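Local coordinates for uncharacterized protein (Eubacterium ventriosum, PDB 3FDI) that is of unknown function but belongs to the cytidylate kinase-like family of P-loop NTPases and so probably transfers phosphate from a nucleotide, at residues Phe101-Val104 / Gly105-Ala108. Residues are numbered along the deposited sequence; the frame is centred on the assembly and turned at random.
Sequences FVIV and GRCA. With SO4 (sulfate ion), chain F.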
loop_
_atom_site.group_PDB
_atom_site.type_symbol
_atom_site.label_atom_id
_atom_site.label_comp_id
_atom_site.label_asym_id
_atom_site.label_seq_id
_atom_site.Cartn_x
_atom_site.Cartn_y
_atom_site.Cartn_z
ATOM N N PHE B 101 22.419 15.983 17.298
ATOM C CA PHE B 101 22.024 16.705 16.088
ATOM C C PHE B 101 20.583 16.449 15.700
ATOM O O PHE B 101 19.930 15.547 16.221
ATOM C CB PHE B 101 22.958 16.381 14.862
ATOM C CG PHE B 101 23.029 14.913 14.505
ATOM C CD1 PHE B 101 22.159 14.354 13.565
ATOM C CD2 PHE B 101 23.957 14.091 15.117
ATOM C CE1 PHE B 101 22.224 12.998 13.235
ATOM C CE2 PHE B 101 24.032 12.722 14.812
ATOM C CZ PHE B 101 23.159 12.176 13.863
ATOM N N VAL B 102 20.121 17.296 14.784
ATOM C CA VAL B 102 18.849 17.159 14.116
ATOM C C VAL B 102 19.180 16.760 12.685
ATOM O O VAL B 102 20.095 17.314 12.059
ATOM C CB VAL B 102 18.053 18.484 14.104
ATOM C CG1 VAL B 102 16.764 18.296 13.343
ATOM C CG2 VAL B 102 17.777 18.997 15.539
ATOM N N ILE B 103 18.455 15.775 12.174
ATOM C CA ILE B 103 18.629 15.359 10.805
ATOM C C ILE B 103 17.242 15.270 10.153
ATOM O O ILE B 103 16.325 14.661 10.690
ATOM C CB ILE B 103 19.478 14.046 10.705
ATOM C CG1 ILE B 103 19.659 13.564 9.257
ATOM C CG2 ILE B 103 18.894 12.944 11.544
ATOM C CD1 ILE B 103 20.398 14.479 8.381
ATOM N N VAL B 104 17.103 15.930 9.020
ATOM C CA VAL B 104 15.875 15.904 8.259
ATOM C C VAL B 104 16.034 14.856 7.174
ATOM O O VAL B 104 17.036 14.859 6.444
ATOM C CB VAL B 104 15.628 17.270 7.609
ATOM C CG1 VAL B 104 14.443 17.194 6.650
ATOM C CG2 VAL B 104 15.399 18.350 8.708
ATOM N N GLY B 105 15.064 13.961 7.063
ATOM C CA GLY B 105 15.018 13.038 5.972
ATOM C C GLY B 105 16.143 12.049 6.056
ATOM O O GLY B 105 16.567 11.688 7.168
ATOM N N ARG B 106 16.601 11.600 4.882
ATOM C CA ARG B 106 17.769 10.730 4.752
ATOM C C ARG B 106 17.663 9.372 5.461
ATOM O O ARG B 106 18.674 8.765 5.838
ATOM C CB ARG B 106 19.023 11.483 5.227
ATOM C CG ARG B 106 19.305 12.841 4.476
ATOM C CD ARG B 106 19.850 12.616 3.055
ATOM N NE ARG B 106 18.790 12.494 2.089
ATOM C CZ ARG B 106 18.940 12.174 0.804
ATOM N NH1 ARG B 106 20.145 11.930 0.293
ATOM N NH2 ARG B 106 17.865 12.105 0.015
ATOM N N CYS B 107 16.445 8.879 5.629
ATOM C CA CYS B 107 16.169 7.622 6.275
ATOM C C CYS B 107 16.702 7.580 7.694
ATOM O O CYS B 107 16.982 6.500 8.214
ATOM C CB CYS B 107 16.761 6.482 5.457
ATOM S SG CYS B 107 16.082 6.449 3.762
ATOM N N ALA B 108 16.848 8.737 8.334
ATOM C CA ALA B 108 17.616 8.742 9.581
ATOM C C ALA B 108 16.947 7.919 10.679
ATOM O O ALA B 108 17.652 7.276 11.447
ATOM C CB ALA B 108 17.956 10.148 10.049
HETATM S S SO4 F . 15.444 14.152 1.850
HETATM O O1 SO4 F . 16.520 13.513 2.592
HETATM O O2 SO4 F . 14.224 13.483 2.316
HETATM O O3 SO4 F . 15.432 15.586 2.078
HETATM O O4 SO4 F . 15.697 13.937 0.403
#
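I103 meets A108 where the chain leaves strand 101-104 and turns back. The CG2 methyl of I103 presses on CB of A108 at 3.3 Å, tighter than usual for two carbons. CG1 of I103 is 3.9 Å from CB of A108. With chi1 at 179°, CG1 lies anti to the backbone N, and CG2 falls between N and the carbonyl carbon, against A108. R106 CG lies 3.6 Å from O of V104.

R106 holds a sulfate ion, probably taken from the crystallisation liquor. R106 N donates to sulfate O1 at 3.0 Å. R106 NE also bonds sulfate O1, at the guanidinium edge and in its plane, but the modelled 2.5 Å is very short and its exact length doubtful. R106 NH2 bonds to sulfate O4 at 2.9 Å and only weakly to O1. The side chain bends at chi2 and chi3, which curls the guanidinium back to the ion bound at its own backbone N. A leucine in place of R106 would probably leave the sulfate with the backbone N as its sole bond from this turn.

The turn is type I', from G105 to A108, closed by a hydrogen bond from A108 N to G105 O, 3.2 Å. It joins a strand of the parallel sheet, in the 2-3-1-4-5 order of the P-loop nucleoside monophosphate kinases, to helix 108-111, with C107 at the N-cap. At G105 a CB would run into V104 O and sulfate O2.

Farther out, Q86 accepts a hydrogen bond from R106 NH1. R13 NH2 also bonds the sulfate, consistent with a phosphate-binding position. I90 packs on I103 and R106.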